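Local coordinates for DNA protection during starvation protein (Brevibacillus brevis, PDB 1N1Q), which probably stores iron in a hollow twelve-subunit shell, oxidising Fe(2+) with hydrogen peroxide, and condenses and protects DNA during starvation, at residues A[24-27]-A[28-32]; A[60-63]-A[64-67]; A[124-127]-A[128-132]. All coordinates share one frame; numbering follows the deposited sequence.

Contact 1 (A[24-27]-A[28-32]). With FEO (mu-oxo-diiron), chain F.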
loop_
_atom_site.group_PDB
_atom_site.type_symbol
_atom_site.label_atom_id
_atom_site.label_comp_id
_atom_site.label_asym_id
_atom_site.label_seq_id
_atom_site.Cartn_x
_atom_site.Cartn_y
_atom_site.Cartn_z
ATOM N N TYR A 24 3.378 7.513 24.352
ATOM C CA TYR A 24 3.776 6.970 23.058
ATOM C C TYR A 24 5.005 7.732 22.573
ATOM O O TYR A 24 5.959 7.144 22.061
ATOM C CB TYR A 24 2.641 7.114 22.041
ATOM C CG TYR A 24 3.003 6.631 20.650
ATOM C CD1 TYR A 24 3.088 5.266 20.355
ATOM C CD2 TYR A 24 3.260 7.541 19.628
ATOM C CE1 TYR A 24 3.420 4.825 19.072
ATOM C CE2 TYR A 24 3.593 7.112 18.347
ATOM C CZ TYR A 24 3.668 5.756 18.074
ATOM O OH TYR A 24 3.979 5.337 16.799
ATOM N N VAL A 25 4.984 9.049 22.741
ATOM C CA VAL A 25 6.111 9.868 22.308
ATOM C C VAL A 25 7.264 9.853 23.310
ATOM O O VAL A 25 8.430 9.905 22.925
ATOM C CB VAL A 25 5.661 11.321 22.035
ATOM C CG1 VAL A 25 6.875 12.260 21.938
ATOM C CG2 VAL A 25 4.881 11.373 20.739
ATOM N N LYS A 26 6.941 9.750 24.593
ATOM C CA LYS A 26 7.972 9.724 25.626
ATOM C C LYS A 26 8.818 8.459 25.497
ATOM O O LYS A 26 10.045 8.498 25.619
ATOM C CB LYS A 26 7.327 9.791 27.013
ATOM C CG LYS A 26 8.309 10.091 28.153
ATOM C CD LYS A 26 7.561 10.269 29.482
ATOM C CE LYS A 26 8.481 10.732 30.606
ATOM N NZ LYS A 26 7.707 10.991 31.860
ATOM N N LEU A 27 8.155 7.338 25.242
ATOM C CA LEU A 27 8.841 6.065 25.086
ATOM C C LEU A 27 9.694 6.066 23.814
ATOM O O LEU A 27 10.749 5.427 23.758
ATOM C CB LEU A 27 7.819 4.932 25.070
ATOM C CG LEU A 27 7.151 4.761 26.443
ATOM C CD1 LEU A 27 5.918 3.884 26.327
ATOM C CD2 LEU A 27 8.161 4.155 27.430
ATOM N N HIS A 28 9.235 6.788 22.797
ATOM C CA HIS A 28 9.990 6.921 21.550
ATOM C C HIS A 28 11.233 7.732 21.888
ATOM O O HIS A 28 12.327 7.446 21.412
ATOM C CB HIS A 28 9.165 7.669 20.489
ATOM C CG HIS A 28 8.397 6.766 19.574
ATOM N ND1 HIS A 28 8.966 6.158 18.475
ATOM C CD2 HIS A 28 7.104 6.363 19.597
ATOM C CE1 HIS A 28 8.057 5.424 17.858
ATOM N NE2 HIS A 28 6.918 5.531 18.518
ATOM N N ASN A 29 11.049 8.742 22.731
ATOM C CA ASN A 29 12.152 9.607 23.149
ATOM C C ASN A 29 13.262 8.765 23.764
ATOM O O ASN A 29 14.425 8.889 23.398
ATOM C CB ASN A 29 11.662 10.641 24.168
ATOM C CG ASN A 29 12.727 11.663 24.526
ATOM O OD1 ASN A 29 13.813 11.311 24.983
ATOM N ND2 ASN A 29 12.415 12.942 24.323
ATOM N N PHE A 30 12.890 7.896 24.695
ATOM C CA PHE A 30 13.848 7.026 25.359
ATOM C C PHE A 30 14.425 5.992 24.384
ATOM O O PHE A 30 15.619 5.660 24.434
ATOM C CB PHE A 30 13.172 6.339 26.551
ATOM C CG PHE A 30 12.759 7.293 27.648
ATOM C CD1 PHE A 30 11.975 6.862 28.716
ATOM C CD2 PHE A 30 13.166 8.626 27.619
ATOM C CE1 PHE A 30 11.602 7.740 29.738
ATOM C CE2 PHE A 30 12.800 9.512 28.633
ATOM C CZ PHE A 30 12.017 9.068 29.697
ATOM N N HIS A 31 13.572 5.499 23.492
ATOM C CA HIS A 31 13.965 4.521 22.477
ATOM C C HIS A 31 15.091 5.113 21.630
ATOM O O HIS A 31 16.079 4.447 21.316
ATOM C CB HIS A 31 12.745 4.225 21.601
ATOM C CG HIS A 31 13.024 3.362 20.406
ATOM N ND1 HIS A 31 13.235 2.002 20.492
ATOM C CD2 HIS A 31 13.056 3.663 19.085
ATOM C CE1 HIS A 31 13.378 1.502 19.279
ATOM N NE2 HIS A 31 13.275 2.488 18.406
ATOM N N TRP A 32 14.933 6.389 21.292
ATOM C CA TRP A 32 15.896 7.105 20.465
ATOM C C TRP A 32 17.159 7.598 21.168
ATOM O O TRP A 32 18.263 7.424 20.674
ATOM C CB TRP A 32 15.234 8.327 19.815
ATOM C CG TRP A 32 14.085 8.011 18.908
ATOM C CD1 TRP A 32 13.972 6.931 18.079
ATOM C CD2 TRP A 32 12.908 8.805 18.699
ATOM N NE1 TRP A 32 12.801 6.998 17.369
ATOM C CE2 TRP A 32 12.126 8.138 17.728
ATOM C CE3 TRP A 32 12.438 10.012 19.237
ATOM C CZ2 TRP A 32 10.895 8.640 17.278
ATOM C CZ3 TRP A 32 11.212 10.512 18.794
ATOM C CH2 TRP A 32 10.455 9.823 17.822
HETATM FE FE1 FEO F . 13.197 2.605 16.228
HETATM FE FE2 FEO F . 15.004 0.159 14.899
HETATM O O FEO F . 13.278 0.679 15.863
HETATM O O HOH W 1 16.897 1.121 15.292
#
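Between Val-25 and His-31 the backbone keeps regular helical i to i+4 bonds: Asn-29 N gives to Val-25 O at 2.9 Å, and His-31 N closes on Leu-27 O at 2.8 Å. Within this length of helix 4-33, part of the ferritin-like bundle, side chains four residues apart pair in two ways. On one side the aromatic rings of Tyr-24 and His-28 form a T-shaped pair, the imidazole bringing its edge to the face of the phenol. Their centroids lie 4.6 Å apart and their planes meet at 68°. The phenol hydroxyl is hydrogen-bonded to Ser-54 of the second subunit. An alanine in place of Tyr-24 is likely to leave the His-28 edge without its aromatic face and Ser-54 of that subunit without its hydroxyl partner. Elsewhere on the helix, Lys-26 and Phe-30 run side by side in the same direction, with Lys-26 CE 4.0 Å from Phe-30 CZ. With CG anti to the backbone N (chi1 -167°) and the chain beyond extended, Lys-26 carries its ammonium group beyond the ring to a salt bridge with Asp-103. One face of the Phe-30 ring rests over Lys-26 O. His-31 points its imidazole at the mu-oxo-diiron group and binds FE1 through NE2 at 2.2 Å. Asp-58 and Glu-62 of the second subunit supply the other two protein ligands of this iron, while the carbonyl of His-43 takes a hydrogen bond from ND1. The helix thus gives iron a nitrogen ligand whose ring is steadied from its far side, in a ferroxidase centre built across a subunit interface.

Contact 2 (A[60-63]-A[64-67]). With FEO (mu-oxo-diiron), chain E.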
loop_
_atom_site.group_PDB
_atom_site.type_symbol
_atom_site.label_atom_id
_atom_site.label_comp_id
_atom_site.label_asym_id
_atom_site.label_seq_id
_atom_site.Cartn_x
_atom_site.Cartn_y
_atom_site.Cartn_z
ATOM N N LEU A 60 -8.530 2.330 24.532
ATOM C CA LEU A 60 -9.119 3.307 25.448
ATOM C C LEU A 60 -10.068 4.254 24.711
ATOM O O LEU A 60 -11.212 4.450 25.125
ATOM C CB LEU A 60 -8.014 4.108 26.156
ATOM C CG LEU A 60 -7.207 3.338 27.213
ATOM C CD1 LEU A 60 -6.008 4.157 27.658
ATOM C CD2 LEU A 60 -8.110 3.006 28.394
ATOM N N ALA A 61 -9.597 4.834 23.612
ATOM C CA ALA A 61 -10.418 5.756 22.837
ATOM C C ALA A 61 -11.679 5.079 22.302
ATOM O O ALA A 61 -12.764 5.655 22.307
ATOM C CB ALA A 61 -9.609 6.326 21.687
ATOM N N GLU A 62 -11.540 3.848 21.834
ATOM C CA GLU A 62 -12.696 3.144 21.306
ATOM C C GLU A 62 -13.678 2.713 22.380
ATOM O O GLU A 62 -14.867 2.566 22.102
ATOM C CB GLU A 62 -12.241 1.974 20.426
ATOM C CG GLU A 62 -11.704 2.506 19.107
ATOM C CD GLU A 62 -11.177 1.450 18.170
ATOM O OE1 GLU A 62 -11.079 0.272 18.567
ATOM O OE2 GLU A 62 -10.845 1.818 17.026
ATOM N N ARG A 63 -13.192 2.543 23.605
ATOM C CA ARG A 63 -14.080 2.196 24.706
ATOM C C ARG A 63 -14.890 3.468 24.996
ATOM O O ARG A 63 -16.084 3.402 25.299
ATOM C CB ARG A 63 -13.279 1.754 25.941
ATOM C CG ARG A 63 -14.141 1.368 27.142
ATOM C CD ARG A 63 -15.125 0.251 26.795
ATOM N NE ARG A 63 -16.166 0.109 27.810
ATOM C CZ ARG A 63 -17.326 -0.503 27.609
ATOM N NH1 ARG A 63 -17.600 -1.042 26.429
ATOM N NH2 ARG A 63 -18.226 -0.547 28.579
ATOM N N VAL A 64 -14.239 4.627 24.894
ATOM C CA VAL A 64 -14.926 5.902 25.115
ATOM C C VAL A 64 -16.084 5.998 24.124
ATOM O O VAL A 64 -17.213 6.319 24.489
ATOM C CB VAL A 64 -13.981 7.113 24.886
ATOM C CG1 VAL A 64 -14.796 8.407 24.791
ATOM C CG2 VAL A 64 -12.970 7.213 26.024
ATOM N N LEU A 65 -15.790 5.714 22.862
ATOM C CA LEU A 65 -16.806 5.754 21.820
ATOM C C LEU A 65 -17.926 4.747 22.102
ATOM O O LEU A 65 -19.100 5.039 21.893
ATOM C CB LEU A 65 -16.174 5.440 20.461
ATOM C CG LEU A 65 -15.207 6.476 19.872
ATOM C CD1 LEU A 65 -14.345 5.832 18.799
ATOM C CD2 LEU A 65 -16.004 7.638 19.301
ATOM N N SER A 66 -17.547 3.564 22.578
ATOM C CA SER A 66 -18.499 2.507 22.882
ATOM C C SER A 66 -19.471 2.859 24.002
ATOM O O SER A 66 -20.537 2.251 24.098
ATOM C CB SER A 66 -17.755 1.218 23.233
ATOM O OG SER A 66 -17.046 0.738 22.105
ATOM N N ILE A 67 -19.118 3.828 24.845
ATOM C CA ILE A 67 -20.027 4.216 25.915
ATOM C C ILE A 67 -20.680 5.571 25.634
ATOM O O ILE A 67 -21.304 6.158 26.512
ATOM C CB ILE A 67 -19.319 4.264 27.294
ATOM C CG1 ILE A 67 -18.148 5.250 27.255
ATOM C CG2 ILE A 67 -18.879 2.861 27.696
ATOM C CD1 ILE A 67 -17.662 5.657 28.652
HETATM FE FE1 FEO E . -9.115 1.244 16.042
HETATM FE FE2 FEO E . -10.557 -1.738 15.599
HETATM O O FEO E . -9.098 -0.464 15.212
HETATM O O HOH W 2 -11.714 -1.483 13.759
#
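Arg-63 and Ile-67 meet at about a right angle on the last turn of helix 39-66, a helix of the ferritin-like four-helix bundle. The methyl carbon CG2 of Ile-67 sits over one face of the Arg-63 guanidinium, displaced toward its rim, and comes within 3.6 Å of NH2. A bend in the arginine chain at chi2 (57°) swings the flat group along the helix so that this face is presented to the isoleucine. The methyl takes up a face of the group, while NH2 forms a salt bridge with Asp-123 and NE a hydrogen bond with Thr-126 OG1, both near the start of helix 124-148. Ser-66, one residue before Ile-67, makes a polar contact instead. With OG beside its own backbone N (chi1 -65°), the hydroxyl folds back on the helix and donates to Glu-62 O at 2.8 Å. The amide Ser-66 N reaches that same oxygen at 2.9 Å from the other face of the carbonyl plane, so two donors grip one acceptor just where the helix ends. The following amide, Ile-67 N, bonds weakly to Arg-63 O and also to Val-64 O, as Ile-67 leaves helical geometry. Glu-62 has its side chain directed off this turn. Extended beyond CG, it touches Leu-65 lightly, CG 4.3 Å from Leu-65 CD1, and delivers its carboxylate to the ferroxidase centre, which it shares with Asp-58 and with His-31 of the second subunit. Coordination is one-sided: Glu-62 OE2 binds FE1 at 2.1 Å, whereas Glu-62 OE1 stays 3.6 Å from FE2, the iron that carries water 2.

Contact 3 (A[124-127]-A[128-132])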
loop_
_atom_site.group_PDB
_atom_site.type_symbol
_atom_site.label_atom_id
_atom_site.label_comp_id
_atom_site.label_asym_id
_atom_site.label_seq_id
_atom_site.Cartn_x
_atom_site.Cartn_y
_atom_site.Cartn_z
ATOM N N GLU A 124 -18.721 -2.191 34.329
ATOM C CA GLU A 124 -17.736 -3.236 34.569
ATOM C C GLU A 124 -16.808 -3.473 33.384
ATOM O O GLU A 124 -15.632 -3.792 33.569
ATOM C CB GLU A 124 -18.447 -4.539 34.905
ATOM C CG GLU A 124 -17.989 -5.209 36.188
ATOM C CD GLU A 124 -18.388 -4.432 37.431
ATOM O OE1 GLU A 124 -19.485 -3.824 37.428
ATOM O OE2 GLU A 124 -17.612 -4.444 38.414
ATOM N N ALA A 125 -17.334 -3.322 32.172
ATOM C CA ALA A 125 -16.529 -3.522 30.965
ATOM C C ALA A 125 -15.374 -2.532 30.957
ATOM O O ALA A 125 -14.242 -2.881 30.599
ATOM C CB ALA A 125 -17.387 -3.333 29.722
ATOM N N THR A 126 -15.653 -1.292 31.349
ATOM C CA THR A 126 -14.605 -0.285 31.385
ATOM C C THR A 126 -13.598 -0.633 32.481
ATOM O O THR A 126 -12.386 -0.568 32.264
ATOM C CB THR A 126 -15.179 1.114 31.648
ATOM O OG1 THR A 126 -15.900 1.552 30.490
ATOM C CG2 THR A 126 -14.062 2.103 31.973
ATOM N N ALA A 127 -14.107 -1.009 33.651
ATOM C CA ALA A 127 -13.247 -1.372 34.766
ATOM C C ALA A 127 -12.316 -2.512 34.369
ATOM O O ALA A 127 -11.121 -2.482 34.682
ATOM C CB ALA A 127 -14.089 -1.784 35.977
ATOM N N ASP A 128 -12.863 -3.511 33.679
ATOM C CA ASP A 128 -12.073 -4.658 33.259
ATOM C C ASP A 128 -10.936 -4.284 32.309
ATOM O O ASP A 128 -9.816 -4.779 32.453
ATOM C CB ASP A 128 -12.972 -5.701 32.597
ATOM C CG ASP A 128 -12.247 -7.013 32.345
ATOM O OD1 ASP A 128 -11.882 -7.683 33.329
ATOM O OD2 ASP A 128 -12.032 -7.359 31.166
ATOM N N MET A 129 -11.213 -3.415 31.340
ATOM C CA MET A 129 -10.180 -2.999 30.395
ATOM C C MET A 129 -9.069 -2.261 31.138
ATOM O O MET A 129 -7.882 -2.453 30.872
ATOM C CB MET A 129 -10.762 -2.071 29.321
ATOM C CG MET A 129 -10.223 -0.662 29.396
ATOM S SD MET A 129 -10.549 0.263 27.914
ATOM C CE MET A 129 -9.488 -0.516 26.796
ATOM N N LEU A 130 -9.465 -1.389 32.058
ATOM C CA LEU A 130 -8.491 -0.624 32.829
ATOM C C LEU A 130 -7.653 -1.572 33.680
ATOM O O LEU A 130 -6.454 -1.363 33.860
ATOM C CB LEU A 130 -9.201 0.386 33.734
ATOM C CG LEU A 130 -10.006 1.473 33.012
ATOM C CD1 LEU A 130 -10.739 2.332 34.031
ATOM C CD2 LEU A 130 -9.073 2.322 32.159
ATOM N N ASP A 131 -8.296 -2.615 34.197
ATOM C CA ASP A 131 -7.622 -3.605 35.031
ATOM C C ASP A 131 -6.536 -4.329 34.226
ATOM O O ASP A 131 -5.431 -4.553 34.728
ATOM C CB ASP A 131 -8.656 -4.599 35.574
ATOM C CG ASP A 131 -8.131 -5.438 36.740
ATOM O OD1 ASP A 131 -7.251 -4.961 37.483
ATOM O OD2 ASP A 131 -8.633 -6.564 36.920
ATOM N N ALA A 132 -6.847 -4.679 32.980
ATOM C CA ALA A 132 -5.879 -5.356 32.121
ATOM C C ALA A 132 -4.635 -4.490 31.903
ATOM O O ALA A 132 -3.517 -4.998 31.903
ATOM C CB ALA A 132 -6.520 -5.723 30.773
#
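Thr-126 and Leu-130 owe their contact to complementary first torsions: the threonine methyl CG2 stands opposite its own amide nitrogen (chi1 -71°, measured to OG1), and the leucine CG stands opposite its carbonyl carbon (chi1 -63°). Both side chains therefore run the same way, side by side, and Thr-126 CG2 lies 3.9 Å from Leu-130 CD1. Behind them, Leu-130 CG leans over Thr-126 O at 3.2 Å, while Leu-130 N donates to that oxygen at 3.0 Å, nearly along the C=O axis. Together they form an apolar strip on the first turns of helix 124-148, which beds against Leu-13 of helix 4-33 and Leu-111 of helix 93-120. The other branch of Thr-126, its hydroxyl, is hydrogen-bonded to Asp-123, just ahead of the helix, so one residue serves the apolar core with CG2 and the helix start with OG1. Met-129 folds differently. Its chi1 of 114° departs from the usual staggered positions, setting CG 3.6 Å from Thr-126 O and sending the sulfur toward helix 39-66. On the outer side the acidic residues take part through their backbones: Asp-128 N bonds to Glu-124 O at 2.8 Å, and Asp-131 N to Ala-127 O at 2.9 Å. The segment is two-sided: Thr-126 CG2 and Leu-130 face the bundle, Glu-124 and Asp-128 the outside, and Asp-131 makes a long, weak ion pair with Arg-115. The carboxylate of Glu-124, at the first residue of the helix, would probably be stabilised by the helix dipole, although nearby Asp-119 is likely to work against this, raising its affinity for a proton.

Overall arrangement
All three contacts are short lengths of helix, each two turns or more, in one ferritin-like bundle, and their chemistry follows their place in it. Contact 1 is buried and rich in aromatic rings; contacts 2 and 3 are partly open, one at the close of a helix and the other at the start of another. Contacts 1 and 2 both face a second subunit, yet their centres lie 25 Å apart: each serves a different diiron site, contributing nitrogen or carboxylate. Contact 3 binds no metal and meets no other chain of the four-chain assembly. Instead it touches contact 2, Met-129 SD lying 3.7 Å from Leu-60 CD2, whereas contact 1 lies beyond the chain's centre from it.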